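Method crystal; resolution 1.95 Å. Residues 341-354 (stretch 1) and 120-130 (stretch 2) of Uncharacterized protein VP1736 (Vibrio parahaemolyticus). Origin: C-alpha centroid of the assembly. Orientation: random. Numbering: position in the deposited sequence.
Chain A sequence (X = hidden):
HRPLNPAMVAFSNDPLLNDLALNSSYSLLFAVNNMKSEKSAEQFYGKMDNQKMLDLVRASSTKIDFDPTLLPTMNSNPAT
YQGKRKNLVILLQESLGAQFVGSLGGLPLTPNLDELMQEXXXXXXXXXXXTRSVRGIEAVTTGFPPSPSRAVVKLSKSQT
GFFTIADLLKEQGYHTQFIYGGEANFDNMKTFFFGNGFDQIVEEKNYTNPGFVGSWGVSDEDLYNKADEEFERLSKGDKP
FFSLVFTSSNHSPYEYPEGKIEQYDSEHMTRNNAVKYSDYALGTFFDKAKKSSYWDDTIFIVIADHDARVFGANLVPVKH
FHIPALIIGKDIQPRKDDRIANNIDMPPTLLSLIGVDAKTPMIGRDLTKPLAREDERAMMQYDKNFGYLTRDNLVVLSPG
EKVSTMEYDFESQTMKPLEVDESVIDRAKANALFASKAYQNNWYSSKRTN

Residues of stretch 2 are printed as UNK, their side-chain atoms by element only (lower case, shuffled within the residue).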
# COMPACT_ATOMS: atom_id res chain seq x y z
N ALA A 341 8.96 -6.29 4.05
CA ALA A 341 8.01 -6.32 2.94
C ALA A 341 7.69 -4.90 2.46
O ALA A 341 8.05 -3.92 3.12
CB ALA A 341 6.73 -7.05 3.37
N ASN A 342 7.03 -4.81 1.30
CA ASN A 342 6.56 -3.57 0.72
C ASN A 342 5.05 -3.62 0.67
O ASN A 342 4.46 -4.69 0.68
CB ASN A 342 7.04 -3.42 -0.72
CG ASN A 342 8.34 -2.64 -0.84
OD1 ASN A 342 9.21 -3.02 -1.63
ND2 ASN A 342 8.45 -1.52 -0.13
N ASN A 343 4.41 -2.46 0.59
CA ASN A 343 2.98 -2.41 0.33
C ASN A 343 2.55 -3.05 -1.01
O ASN A 343 1.41 -3.49 -1.14
CB ASN A 343 2.40 -0.99 0.50
CG ASN A 343 3.17 0.08 -0.25
OD1 ASN A 343 4.18 -0.18 -0.93
ND2 ASN A 343 2.69 1.31 -0.14
N ILE A 344 3.45 -3.11 -1.99
CA ILE A 344 3.17 -3.86 -3.23
C ILE A 344 3.05 -5.40 -3.02
O ILE A 344 2.57 -6.11 -3.91
CB ILE A 344 4.19 -3.57 -4.37
CG1 ILE A 344 5.59 -4.03 -3.98
CG2 ILE A 344 4.19 -2.08 -4.76
CD1 ILE A 344 6.50 -4.24 -5.16
N ASP A 345 3.46 -5.89 -1.85
CA ASP A 345 3.25 -7.31 -1.49
C ASP A 345 1.84 -7.53 -0.95
O ASP A 345 1.38 -8.67 -0.82
CB ASP A 345 4.27 -7.79 -0.45
CG ASP A 345 5.71 -7.60 -0.91
OD1 ASP A 345 5.98 -7.78 -2.10
OD2 ASP A 345 6.58 -7.27 -0.07
N MSE A 346 1.15 -6.45 -0.62
CA MSE A 346 -0.16 -6.58 -0.03
C MSE A 346 -1.21 -7.12 -1.02
O MSE A 346 -1.93 -8.05 -0.67
CB MSE A 346 -0.59 -5.31 0.69
CG MSE A 346 0.28 -5.00 1.90
SE MSE A 346 0.13 -6.34 3.33
CE MSE A 346 1.61 -7.55 2.84
N PRO A 347 -1.27 -6.59 -2.26
CA PRO A 347 -2.33 -7.14 -3.11
C PRO A 347 -2.21 -8.65 -3.37
O PRO A 347 -3.23 -9.31 -3.29
CB PRO A 347 -2.24 -6.35 -4.41
CG PRO A 347 -1.31 -5.23 -4.17
CD PRO A 347 -0.66 -5.37 -2.83
N PRO A 348 -1.00 -9.18 -3.71
CA PRO A 348 -0.89 -10.66 -3.84
C PRO A 348 -1.23 -11.41 -2.55
O PRO A 348 -1.87 -12.47 -2.59
CB PRO A 348 0.59 -10.89 -4.22
CG PRO A 348 1.23 -9.52 -4.34
CD PRO A 348 0.17 -8.48 -4.26
N THR A 349 -0.81 -10.87 -1.40
CA THR A 349 -1.17 -11.45 -0.11
C THR A 349 -2.69 -11.46 0.14
O THR A 349 -3.26 -12.49 0.56
CB THR A 349 -0.46 -10.73 1.05
OG1 THR A 349 0.96 -10.76 0.84
CG2 THR A 349 -0.79 -11.36 2.40
N LEU A 350 -3.35 -10.35 -0.16
CA LEU A 350 -4.78 -10.20 0.12
C LEU A 350 -5.65 -11.08 -0.77
O LEU A 350 -6.60 -11.72 -0.29
CB LEU A 350 -5.21 -8.73 0.02
CG LEU A 350 -4.56 -7.77 1.04
CD1 LEU A 350 -4.60 -6.33 0.54
CD2 LEU A 350 -5.17 -7.90 2.43
N LEU A 351 -5.31 -11.15 -2.07
CA LEU A 351 -6.01 -12.06 -2.99
C LEU A 351 -5.95 -13.50 -2.51
O LEU A 351 -6.92 -14.27 -2.63
CB LEU A 351 -5.41 -11.98 -4.40
CG LEU A 351 -5.66 -10.74 -5.26
CD1 LEU A 351 -5.08 -10.99 -6.64
CD2 LEU A 351 -7.15 -10.37 -5.35
N SER A 352 -4.79 -13.87 -1.97
CA SER A 352 -4.56 -15.21 -1.48
C SER A 352 -5.42 -15.46 -0.26
O SER A 352 -5.97 -16.56 -0.11
CB SER A 352 -3.07 -15.40 -1.17
OG SER A 352 -2.74 -16.77 -0.99
N LEU A 353 -5.55 -14.45 0.60
CA LEU A 353 -6.37 -14.56 1.81
C LEU A 353 -7.87 -14.62 1.55
O LEU A 353 -8.62 -15.24 2.31
CB LEU A 353 -6.07 -13.41 2.78
CG LEU A 353 -4.80 -13.54 3.61
CD1 LEU A 353 -4.37 -12.20 4.19
CD2 LEU A 353 -4.99 -14.60 4.70
N ILE A 354 -8.31 -13.98 0.47
CA ILE A 354 -9.75 -13.91 0.17
C ILE A 354 -10.24 -15.06 -0.72
O ILE A 354 -11.43 -15.13 -1.05
CB ILE A 354 -10.19 -12.53 -0.40
CG1 ILE A 354 -9.55 -12.25 -1.77
CG2 ILE A 354 -9.90 -11.41 0.61
CD1 ILE A 354 -10.14 -11.05 -2.50
N UNK A 120 -4.53 -9.15 15.36
CA UNK A 120 -4.32 -9.67 14.01
C UNK A 120 -2.90 -9.86 13.49
O UNK A 120 -1.93 -9.97 14.25
N UNK A 121 -2.80 -9.89 12.17
CA UNK A 121 -1.53 -10.05 11.46
C UNK A 121 -0.86 -8.67 11.27
O UNK A 121 -1.23 -7.89 10.39
c UNK A 121 -1.80 -10.76 10.13
c UNK A 121 0.73 -11.04 9.65
c UNK A 121 -1.63 -12.26 7.19
c UNK A 121 -0.59 -11.18 9.32
c UNK A 121 0.06 -13.08 5.65
n UNK A 121 1.53 -11.56 8.66
c UNK A 121 0.73 -12.06 7.67
c UNK A 121 1.08 -12.67 6.47
c UNK A 121 -1.28 -12.88 6.00
c UNK A 121 -0.61 -11.84 8.05
N UNK A 122 0.10 -8.40 12.15
CA UNK A 122 0.76 -7.10 12.26
C UNK A 122 2.10 -7.22 11.56
O UNK A 122 2.82 -8.20 11.77
c UNK A 122 0.95 -6.76 13.74
n UNK A 122 3.36 -4.92 15.96
c UNK A 122 2.09 -5.80 14.08
o UNK A 122 1.65 -6.31 16.39
c UNK A 122 2.35 -5.70 15.58
N UNK A 123 2.42 -6.25 10.70
CA UNK A 123 3.71 -6.28 9.98
C UNK A 123 4.61 -5.22 10.59
O UNK A 123 4.27 -4.04 10.55
c UNK A 123 3.33 -8.02 7.01
c UNK A 123 2.59 -8.99 6.31
c UNK A 123 3.52 -6.00 8.49
c UNK A 123 0.57 -7.97 7.10
c UNK A 123 2.71 -7.04 7.76
c UNK A 123 1.21 -8.96 6.36
c UNK A 123 1.32 -7.02 7.80
N UNK A 124 5.74 -5.63 11.16
CA UNK A 124 6.58 -4.69 11.90
C UNK A 124 7.71 -4.16 11.04
O UNK A 124 8.43 -3.25 11.46
c UNK A 124 6.08 -5.92 14.05
c UNK A 124 7.18 -5.30 13.19
o UNK A 124 8.15 -6.30 12.84
N UNK A 125 7.85 -4.72 9.85
CA UNK A 125 8.86 -4.29 8.90
C UNK A 125 8.29 -4.02 7.50
O UNK A 125 8.87 -4.43 6.51
c UNK A 125 11.63 -4.03 10.24
o UNK A 125 11.79 -3.58 11.38
c UNK A 125 10.91 -5.35 10.02
c UNK A 125 10.00 -5.32 8.80
n UNK A 125 12.08 -3.41 9.16
N UNK A 126 7.16 -3.32 7.47
CA UNK A 126 6.47 -2.90 6.26
C UNK A 126 6.96 -1.55 5.76
O UNK A 126 7.06 -0.59 6.53
c UNK A 126 3.75 -5.34 4.86
c UNK A 126 4.96 -2.81 6.53
se UNK A 126 4.22 -3.74 3.85
c UNK A 126 4.13 -2.45 5.31
N UNK A 127 7.25 -1.47 4.46
CA UNK A 127 7.70 -0.22 3.85
C UNK A 127 6.89 0.19 2.64
O UNK A 127 6.55 -0.64 1.78
c UNK A 127 10.99 -1.87 6.45
c UNK A 127 9.19 -0.30 3.50
c UNK A 127 11.56 -0.76 7.04
o UNK A 127 12.30 -0.91 8.20
c UNK A 127 11.37 0.51 6.50
c UNK A 127 10.60 0.66 5.35
c UNK A 127 10.25 -1.71 5.30
c UNK A 127 10.04 -0.45 4.73
N UNK A 128 6.56 1.47 2.58
CA UNK A 128 5.96 2.05 1.40
C UNK A 128 7.03 2.09 0.31
O UNK A 128 8.21 2.18 0.62
c UNK A 128 5.41 3.46 1.68
N UNK A 129 6.61 1.94 -0.95
CA UNK A 129 7.51 2.10 -2.09
C UNK A 129 7.73 3.58 -2.44
O UNK A 129 8.68 3.92 -3.15
o UNK A 129 5.67 1.97 -3.62
c UNK A 129 6.94 1.41 -3.33
c UNK A 129 6.80 -0.11 -3.12
N UNK A 130 6.85 4.45 -1.93
CA UNK A 130 6.95 5.89 -2.19
C UNK A 130 6.69 6.83 -1.04
O UNK A 130 6.58 6.41 0.13
O HOH W 1 3.86 3.34 -1.75

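Position 120 has no side-chain atoms and lies out of reach of stretch 1; it is Gly120. Position 121 carries one carbon followed by fused five- and six-membered rings holding eight carbons and one nitrogen, the indole of a tryptophan. Its CA-to-CB bond points toward the helix, and the six-membered ring meets Leu353 and Thr349. With the residue named Trp121, these contacts are CZ3 to Leu353 CD1 at 3.6 Å, at the ring edge, and CH2 to Thr349 CG2 at 3.8 Å.

Position 122 has three carbons, the third bearing one oxygen and one nitrogen. This chain touches nothing of stretch 1. The shape alone would also allow glutamate, but the nitrogen makes it an amide, Gln122. Position 123 shows one carbon and a ring of six carbons without a further substituent, pointing toward stretch 1, where the selenium of Met346 lies over one ring face. It is Phe123. Met346 SE is 4.5 Å from the ring centroid and 26° off its normal, while Met346 CE is 3.8 Å from Phe123 CZ.

At position 124 a CB carries one oxygen and one carbon, a branched hydroxyl side chain out of reach of stretch 1: Thr124. Position 125 again has three carbons ending in one oxygen and one nitrogen, and its end leads away from stretch 1. This is Gln125, whose contribution is from the backbone: Ala341 N donates to Gln125 O at 3.1 Å.

Position 126 is an unbranched chain of two carbons, selenium and a terminal carbon, curling against Ala341, Asn342, Asn343 and Met346. Selenium identifies selenomethionine, Met126. Its CE lies 3.7 Å from both Ala341 CB and Met346 CE, and its SE sits 3.3 Å from Asn342 C. Position 127 has one carbon and a six-carbon ring bearing one oxygen, hence Tyr127; the ring presents its edge to Ala341 O. Its OH accepts a weak hydrogen bond from Gln125 NE2 at 2.7 Å.

A single side-chain carbon at position 128, 3.9 Å from Asn343 ND2, defines Ala128. Position 129 branches at CB into one oxygen and one carbon and approaches Asn342, Asn343 and Ile344; it is Thr129. Its CG2 lies 3.7 Å from Ile344 CG2, and water 1 joins its OG1 (2.9 Å) to Asn343 ND2 (2.8 Å). Position 130, without side-chain atoms or contacts to stretch 1, is Gly130.

The contact combines a short parallel sheet with apolar packing. Ala341 pairs with Met126 and Asn342 with Tyr127, so the side chains of the first pair share one face and those of the second the other. Tyr127 N donates to Ala341 O at 2.9 Å. Tyr127 O then accepts from both Asn343 N (3.1 Å) and Asn342 ND2 (2.8 Å), extending the pairing into the 3-10 segment, where Thr129 N donates to Asn343 OD1 at 3.2 Å. Beyond the sheet, the helix runs nearly antiparallel to strand 121-123, and side chains span the gap between them.

Stretch 2, residues 120-130: GWQFTQMYATG
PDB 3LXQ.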